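Local coordinates for N-acetyltransferase family protein (PDB 3LNB) that catalyses transfer of the acetyl group from acetyl-coenzyme A to arylamines as an arylamine N-acetyltransferase, and inactivates sulfamethoxazole, at residues Thr123-Leu127 / Tyr128-Trp132; Glu228-Val231 / Asn232-Gln235; Ala287-Leu290 / Arg291-Gly295. The protein carries 1 engineered substitution. All coordinates share one frame; numbering follows the deposited sequence.

Contact 1 of 3, residues Thr123-Leu127 / Tyr128-Trp132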
loop_
_atom_site.group_PDB
_atom_site.type_symbol
_atom_site.label_atom_id
_atom_site.label_comp_id
_atom_site.label_asym_id
_atom_site.label_seq_id
_atom_site.Cartn_x
_atom_site.Cartn_y
_atom_site.Cartn_z
ATOM N N THR A 123 12.846 0.927 0.818
ATOM C CA THR A 123 13.262 0.070 1.915
ATOM C C THR A 123 12.663 0.706 3.167
ATOM O O THR A 123 12.959 1.858 3.484
ATOM C CB THR A 123 14.807 0.028 2.035
ATOM O OG1 THR A 123 15.375 -0.407 0.794
ATOM C CG2 THR A 123 15.235 -0.928 3.141
ATOM N N VAL A 124 11.811 -0.041 3.861
ATOM C CA VAL A 124 11.150 0.461 5.067
ATOM C C VAL A 124 12.051 0.361 6.301
ATOM O O VAL A 124 12.912 -0.510 6.379
ATOM C CB VAL A 124 9.840 -0.335 5.350
ATOM C CG1 VAL A 124 9.160 0.193 6.604
ATOM C CG2 VAL A 124 8.897 -0.236 4.161
ATOM N N TYR A 125 11.848 1.258 7.264
ATOM C CA TYR A 125 12.633 1.224 8.490
ATOM C C TYR A 125 11.775 0.634 9.603
ATOM O O TYR A 125 10.613 1.017 9.770
ATOM C CB TYR A 125 13.089 2.627 8.897
ATOM C CG TYR A 125 14.103 2.615 10.022
ATOM C CD1 TYR A 125 15.415 2.196 9.795
ATOM C CD2 TYR A 125 13.745 2.988 11.318
ATOM C CE1 TYR A 125 16.353 2.148 10.826
ATOM C CE2 TYR A 125 14.675 2.945 12.365
ATOM C CZ TYR A 125 15.977 2.523 12.109
ATOM O OH TYR A 125 16.902 2.477 13.126
ATOM N N ASP A 126 12.341 -0.306 10.352
ATOM C CA ASP A 126 11.624 -0.937 11.457
ATOM C C ASP A 126 11.824 -0.058 12.683
ATOM O O ASP A 126 12.916 -0.008 13.254
ATOM C CB ASP A 126 12.189 -2.324 11.738
ATOM C CG ASP A 126 11.361 -3.095 12.741
ATOM O OD1 ASP A 126 10.767 -2.469 13.648
ATOM O OD2 ASP A 126 11.314 -4.336 12.621
ATOM N N LEU A 127 10.761 0.626 13.085
ATOM C CA LEU A 127 10.811 1.538 14.219
ATOM C C LEU A 127 10.975 0.884 15.586
ATOM O O LEU A 127 11.611 1.456 16.479
ATOM C CB LEU A 127 9.565 2.435 14.214
ATOM C CG LEU A 127 8.139 1.858 14.139
ATOM C CD1 LEU A 127 7.989 0.979 12.907
ATOM C CD2 LEU A 127 7.823 1.068 15.413
ATOM N N TYR A 128 10.412 -0.308 15.754
ATOM C CA TYR A 128 10.502 -1.011 17.027
ATOM C C TYR A 128 11.885 -1.576 17.296
ATOM O O TYR A 128 12.398 -1.483 18.414
ATOM C CB TYR A 128 9.487 -2.155 17.080
ATOM C CG TYR A 128 8.059 -1.695 17.235
ATOM C CD1 TYR A 128 7.672 -0.936 18.338
ATOM C CD2 TYR A 128 7.094 -2.017 16.284
ATOM C CE1 TYR A 128 6.360 -0.507 18.492
ATOM C CE2 TYR A 128 5.775 -1.591 16.428
ATOM C CZ TYR A 128 5.417 -0.837 17.531
ATOM O OH TYR A 128 4.120 -0.396 17.669
ATOM N N ASP A 129 12.493 -2.161 16.271
ATOM C CA ASP A 129 13.807 -2.763 16.443
ATOM C C ASP A 129 14.964 -1.997 15.840
ATOM O O ASP A 129 16.049 -2.538 15.638
ATOM C CB ASP A 129 13.755 -4.199 15.935
ATOM C CG ASP A 129 12.976 -5.094 16.879
ATOM O OD1 ASP A 129 13.498 -5.377 17.975
ATOM O OD2 ASP A 129 11.838 -5.484 16.543
ATOM N N ASN A 130 14.722 -0.722 15.566
ATOM C CA ASN A 130 15.740 0.162 15.020
ATOM C C ASN A 130 16.631 -0.480 13.951
ATOM O O ASN A 130 17.812 -0.737 14.185
ATOM C CB ASN A 130 16.619 0.690 16.164
ATOM C CG ASN A 130 15.804 1.146 17.371
ATOM O OD1 ASN A 130 15.632 0.399 18.341
ATOM N ND2 ASN A 130 15.295 2.371 17.312
ATOM N N LYS A 131 16.069 -0.735 12.777
ATOM C CA LYS A 131 16.839 -1.325 11.687
ATOM C C LYS A 131 16.051 -1.267 10.397
ATOM O O LYS A 131 14.842 -1.066 10.411
ATOM C CB LYS A 131 17.181 -2.780 11.996
ATOM C CG LYS A 131 15.969 -3.669 12.171
ATOM C CD LYS A 131 16.390 -5.101 12.486
ATOM C CE LYS A 131 15.169 -5.991 12.709
ATOM N NZ LYS A 131 14.277 -5.988 11.510
ATOM N N TRP A 132 16.741 -1.434 9.278
ATOM C CA TRP A 132 16.067 -1.415 7.995
ATOM C C TRP A 132 15.487 -2.794 7.711
ATOM O O TRP A 132 16.098 -3.814 8.034
ATOM C CB TRP A 132 17.038 -1.040 6.871
ATOM C CG TRP A 132 17.590 0.345 6.959
ATOM C CD1 TRP A 132 18.813 0.714 7.449
ATOM C CD2 TRP A 132 16.950 1.548 6.529
ATOM N NE1 TRP A 132 18.976 2.074 7.344
ATOM C CE2 TRP A 132 17.848 2.612 6.784
ATOM C CE3 TRP A 132 15.703 1.834 5.951
ATOM C CZ2 TRP A 132 17.540 3.942 6.482
ATOM C CZ3 TRP A 132 15.395 3.158 5.649
ATOM C CH2 TRP A 132 16.312 4.195 5.915
HETATM O O HOH W 1 16.087 3.942 15.284
HETATM O O HOH W 2 19.393 1.423 12.254
#

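Contact 2 of 3, residues Glu228-Val231 / Asn232-Gln235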
loop_
_atom_site.group_PDB
_atom_site.type_symbol
_atom_site.label_atom_id
_atom_site.label_comp_id
_atom_site.label_asym_id
_atom_site.label_seq_id
_atom_site.Cartn_x
_atom_site.Cartn_y
_atom_site.Cartn_z
ATOM N N GLU A 228 8.413 -4.876 -14.219
ATOM C CA GLU A 228 7.661 -5.999 -13.661
ATOM C C GLU A 228 8.575 -7.121 -13.156
ATOM O O GLU A 228 8.290 -7.755 -12.137
ATOM C CB GLU A 228 6.673 -6.537 -14.711
ATOM C CG GLU A 228 5.545 -7.390 -14.138
ATOM C CD GLU A 228 4.151 -6.872 -14.503
ATOM O OE1 GLU A 228 3.749 -6.979 -15.688
ATOM O OE2 GLU A 228 3.455 -6.348 -13.604
ATOM N N GLN A 229 9.681 -7.358 -13.852
ATOM C CA GLN A 229 10.599 -8.405 -13.427
ATOM C C GLN A 229 11.151 -8.082 -12.037
ATOM O O GLN A 229 11.205 -8.949 -11.167
ATOM C CB GLN A 229 11.748 -8.562 -14.424
ATOM C CG GLN A 229 12.306 -9.976 -14.453
ATOM C CD GLN A 229 13.299 -10.200 -15.571
ATOM O OE1 GLN A 229 13.162 -9.639 -16.666
ATOM N NE2 GLN A 229 14.297 -11.041 -15.314
ATOM N N LYS A 230 11.556 -6.832 -11.830
ATOM C CA LYS A 230 12.088 -6.406 -10.534
ATOM C C LYS A 230 10.987 -6.537 -9.490
ATOM O O LYS A 230 11.229 -6.989 -8.375
ATOM C CB LYS A 230 12.567 -4.951 -10.602
ATOM C CG LYS A 230 12.872 -4.312 -9.243
ATOM C CD LYS A 230 14.039 -4.979 -8.511
ATOM C CE LYS A 230 14.319 -4.272 -7.186
ATOM N NZ LYS A 230 15.433 -4.892 -6.409
ATOM N N VAL A 231 9.776 -6.131 -9.858
ATOM C CA VAL A 231 8.647 -6.233 -8.949
ATOM C C VAL A 231 8.413 -7.702 -8.596
ATOM O O VAL A 231 8.037 -8.015 -7.472
ATOM C CB VAL A 231 7.376 -5.609 -9.565
ATOM C CG1 VAL A 231 6.152 -5.964 -8.740
ATOM C CG2 VAL A 231 7.529 -4.098 -9.607
ATOM N N ASN A 232 8.650 -8.607 -9.548
ATOM C CA ASN A 232 8.486 -10.033 -9.263
ATOM C C ASN A 232 9.622 -10.506 -8.368
ATOM O O ASN A 232 9.443 -11.427 -7.568
ATOM C CB ASN A 232 8.479 -10.870 -10.543
ATOM C CG ASN A 232 7.199 -10.718 -11.328
ATOM O OD1 ASN A 232 6.108 -10.910 -10.800
ATOM N ND2 ASN A 232 7.327 -10.366 -12.598
ATOM N N ASN A 233 10.791 -9.880 -8.499
ATOM C CA ASN A 233 11.935 -10.257 -7.668
ATOM C C ASN A 233 11.646 -9.784 -6.243
ATOM O O ASN A 233 11.949 -10.474 -5.276
ATOM C CB ASN A 233 13.232 -9.604 -8.174
ATOM C CG ASN A 233 14.480 -10.150 -7.470
ATOM O OD1 ASN A 233 14.895 -11.294 -7.700
ATOM N ND2 ASN A 233 15.077 -9.339 -6.601
ATOM N N ILE A 234 11.055 -8.601 -6.125
ATOM C CA ILE A 234 10.716 -8.052 -4.822
ATOM C C ILE A 234 9.717 -8.982 -4.135
ATOM O O ILE A 234 9.825 -9.248 -2.939
ATOM C CB ILE A 234 10.106 -6.629 -4.947
ATOM C CG1 ILE A 234 11.167 -5.650 -5.459
ATOM C CG2 ILE A 234 9.577 -6.160 -3.596
ATOM C CD1 ILE A 234 10.665 -4.216 -5.666
ATOM N N GLN A 235 8.749 -9.486 -4.893
ATOM C CA GLN A 235 7.763 -10.380 -4.308
ATOM C C GLN A 235 8.445 -11.634 -3.775
ATOM O O GLN A 235 8.174 -12.072 -2.658
ATOM C CB GLN A 235 6.700 -10.784 -5.333
ATOM C CG GLN A 235 5.612 -11.654 -4.738
ATOM C CD GLN A 235 4.492 -11.971 -5.718
ATOM O OE1 GLN A 235 3.315 -11.844 -5.384
ATOM N NE2 GLN A 235 4.854 -12.398 -6.926
#

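Contact 3 of 3, residues Ala287-Leu290 / Arg291-Gly295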
loop_
_atom_site.group_PDB
_atom_site.type_symbol
_atom_site.label_atom_id
_atom_site.label_comp_id
_atom_site.label_asym_id
_atom_site.label_seq_id
_atom_site.Cartn_x
_atom_site.Cartn_y
_atom_site.Cartn_z
ATOM N N ALA A 287 -12.096 -16.537 10.265
ATOM C CA ALA A 287 -12.822 -16.633 9.012
ATOM C C ALA A 287 -13.946 -15.600 8.957
ATOM O O ALA A 287 -14.139 -14.930 7.940
ATOM C CB ALA A 287 -13.386 -18.048 8.859
ATOM N N ARG A 288 -14.676 -15.467 10.060
ATOM C CA ARG A 288 -15.779 -14.521 10.154
ATOM C C ARG A 288 -15.332 -13.066 10.057
ATOM O O ARG A 288 -15.927 -12.289 9.319
ATOM C CB ARG A 288 -16.538 -14.723 11.463
ATOM C CG ARG A 288 -17.630 -13.684 11.720
ATOM C CD ARG A 288 -18.380 -13.994 13.016
ATOM N NE ARG A 288 -17.484 -14.054 14.170
ATOM C CZ ARG A 288 -16.861 -12.999 14.697
ATOM N NH1 ARG A 288 -17.030 -11.786 14.180
ATOM N NH2 ARG A 288 -16.065 -13.154 15.750
ATOM N N ILE A 289 -14.299 -12.689 10.810
ATOM C CA ILE A 289 -13.817 -11.307 10.764
ATOM C C ILE A 289 -13.276 -10.983 9.374
ATOM O O ILE A 289 -13.556 -9.917 8.838
ATOM C CB ILE A 289 -12.724 -11.043 11.827
ATOM C CG1 ILE A 289 -13.278 -11.360 13.216
ATOM C CG2 ILE A 289 -12.299 -9.564 11.788
ATOM C CD1 ILE A 289 -12.238 -11.380 14.315
ATOM N N LEU A 290 -12.517 -11.905 8.785
ATOM C CA LEU A 290 -11.982 -11.686 7.441
ATOM C C LEU A 290 -13.128 -11.280 6.530
ATOM O O LEU A 290 -13.056 -10.272 5.822
ATOM C CB LEU A 290 -11.356 -12.963 6.866
ATOM C CG LEU A 290 -9.837 -13.076 6.711
ATOM C CD1 LEU A 290 -9.516 -14.300 5.863
ATOM C CD2 LEU A 290 -9.276 -11.825 6.057
ATOM N N ARG A 291 -14.193 -12.078 6.570
ATOM C CA ARG A 291 -15.364 -11.842 5.741
ATOM C C ARG A 291 -16.103 -10.555 6.085
ATOM O O ARG A 291 -16.190 -9.639 5.265
ATOM C CB ARG A 291 -16.328 -13.037 5.847
ATOM C CG ARG A 291 -17.631 -12.883 5.059
ATOM C CD ARG A 291 -18.533 -14.123 5.190
ATOM N NE ARG A 291 -18.967 -14.355 6.568
ATOM C CZ ARG A 291 -18.533 -15.356 7.333
ATOM N NH1 ARG A 291 -17.652 -16.235 6.859
ATOM N NH2 ARG A 291 -18.973 -15.476 8.579
ATOM N N GLU A 292 -16.616 -10.485 7.309
ATOM C CA GLU A 292 -17.395 -9.342 7.756
ATOM C C GLU A 292 -16.678 -8.002 7.836
ATOM O O GLU A 292 -17.275 -6.966 7.540
ATOM C CB GLU A 292 -18.026 -9.640 9.115
ATOM C CG GLU A 292 -18.706 -10.996 9.181
ATOM C CD GLU A 292 -19.770 -11.073 10.265
ATOM O OE1 GLU A 292 -19.535 -10.566 11.388
ATOM O OE2 GLU A 292 -20.844 -11.658 9.988
ATOM N N SER A 293 -15.412 -8.002 8.237
ATOM C CA SER A 293 -14.706 -6.732 8.357
ATOM C C SER A 293 -13.869 -6.352 7.139
ATOM O O SER A 293 -13.663 -5.169 6.878
ATOM C CB SER A 293 -13.818 -6.739 9.608
ATOM O OG SER A 293 -14.599 -6.893 10.788
ATOM N N PHE A 294 -13.398 -7.342 6.389
ATOM C CA PHE A 294 -12.562 -7.061 5.231
ATOM C C PHE A 294 -13.128 -7.446 3.872
ATOM O O PHE A 294 -12.508 -7.169 2.844
ATOM C CB PHE A 294 -11.199 -7.735 5.398
ATOM C CG PHE A 294 -10.433 -7.259 6.591
ATOM C CD1 PHE A 294 -10.462 -7.974 7.783
ATOM C CD2 PHE A 294 -9.681 -6.089 6.524
ATOM C CE1 PHE A 294 -9.751 -7.531 8.893
ATOM C CE2 PHE A 294 -8.969 -5.639 7.621
ATOM C CZ PHE A 294 -9.001 -6.361 8.814
ATOM N N GLY A 295 -14.284 -8.097 3.860
ATOM C CA GLY A 295 -14.875 -8.484 2.592
ATOM C C GLY A 295 -14.087 -9.560 1.865
ATOM O O GLY A 295 -14.230 -9.748 0.655
#

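Contact 1 of 3, residues Thr123-Leu127 / Tyr128-Trp132
A beta hairpin with a G1 bulge turns the chain back here: Asn-130 and Lys-131 both face Asp-126, joining strand 116-126 to strand 131-145. The positive phi of Asn-130, 40°, fits the first bulge position. Two backbone bonds flank the Asp-126/Lys-131 hydrogen-bonded pair: Asp-126 N donates to Lys-131 O (2.6 Å) and Lys-131 N to Asp-126 O (3.3 Å). The Asp-126 carboxylate also fastens the turn, since Asp-129 N reaches OD1 at 3.2 Å from above the carboxylate plane, and Tyr-128 N adds a weak bond to the same atom. Lys-133 NZ is the main ionic partner of its OD2, which also lies 3.6 Å from Lys-131 NZ in a salt bridge. Asp-129 OD2, a like charge nearby, would partly offset the two lysines.

On the other face, Tyr-125 and Trp-132 form the adjacent non-hydrogen-bonded pair. Their rings make a T-shaped stack, planes at 80°, with Tyr-125 CD1 3.7 Å above the indole of Trp-132. With CG anti to the backbone N (chi1 -170°), the phenol leans across the partner strand and brings Lys-131 O over one face. Val-124, the residue before Tyr-125, points away from the partner strand and its side chain touches coenzyme A. At the phenol tip, one water bridges Tyr-125 OH (2.7 Å) and Asn-130 ND2 (2.7 Å).

Contact 2 of 3, residues Glu228-Val231 / Asn232-Gln235
The Glu-228 carboxylate and the Asn-232 amide, one helical turn apart, are turned 38° against each other, but they do not stack: Glu-228 CD and Asn-232 CG are 5.8 Å apart. Glu-228 CG comes obliquely to Asn-232 ND2, at 3.8 Å. Glu-228 O sits over the amide face, 2.8 Å from Asn-232 ND2, so the in-plane N-H bonds do not point at it and no hydrogen bond forms; that carbonyl instead accepts Asn-232 N at 2.7 Å. A chi1 of -73° keeps the amide beside its own backbone N and folded back over the preceding turn. Both flat groups find their polar partners beyond the helix: Asn-232 OD1 accepts from Ile-81 N, and Glu-228 OE2 is bonded to Tyr-108 OH.

A different side of the helix carries Lys-230 and Ile-234, whose CE and CG1 pack at 3.8 Å, the chains crossing obliquely. Ile-234 CG1 also sits 3.2 Å from Lys-230 O, which accepts Ile-234 N at 2.8 Å with a 155° N-H...O angle. Lys-230 NZ continues to a salt bridge with Asp-136, while Val-231 and Gln-235 touch helix 99-112, so helix 228-240 packs on that helix and reaches strand 131-145 through the Lys-230 tip.

Contact 3 of 3, residues Ala287-Leu290 / Arg291-Gly295
At the C-terminal end of helix 283-294, which a positive-phi glycine closes, Arg-288 and Glu-292 cross one turn apart. From its CB, which has Arg-291 NH2 at 3.8 Å, the Arg-288 chain runs on to CG, 3.7 Å from Glu-292 OE1, and to CD, which passes the same oxygen more loosely. A bend at chi3 (57°) then folds the guanidinium back, and its NH1 makes a long salt bridge of 3.9 Å to Glu-292 OE1. That oxygen lies at the guanidinium edge, near its plane, although the two flat groups are turned 76° apart. The tip ends at NH2, which has its own salt bridge to Asp-285, within the same helix. Arg-291 lays its guanidinium face on the backbone instead, with NH2 3.7 Å from Arg-288 CA.

Beneath this charged surface the helical bonds are regular as far as Ser-293, whose N reaches Ile-289 O at 2.7 Å. The next, Phe-294 N to Leu-290 O, is weak, but the end stays bonded: Gly-295, with positive phi (68°), donates its N-H to Arg-291 O, N to O 2.8 Å, and Leu-290 has a backbone bond with Ile-296. Phe-294 and Ile-289 pack on strand 259-263, and Ser-293 OG is bonded to Tyr-268 OH. Leu-290 O lies at the edge of the Phe-294 ring, in its plane, and comes closest to that side chain at CB, 3.2 Å away.

Overall arrangement
The three contacts are local and serve separate elements: contact 1 turns a hairpin of the larger sheet, contact 2 is the first two turns of helix 228-240, and contact 3 ends helix 283-294 against the smaller sheet. Contacts 1 and 2 come nearest, about 8 Å between closest atoms, and Asp-136 relates them, bonding Thr-123 through its N and Lys-230 through its carboxylate; contact 3 stays about 17 Å from either between nearest atoms. Each is partly buried. In contact 1 aromatic and ionic groups take opposite sheet faces, and Val-124 reaches coenzyme A. Contact 2 sends its polar ends to neighbouring elements, whereas contact 3 pairs charges along its exposed surface and buries Ile-289 and Phe-294.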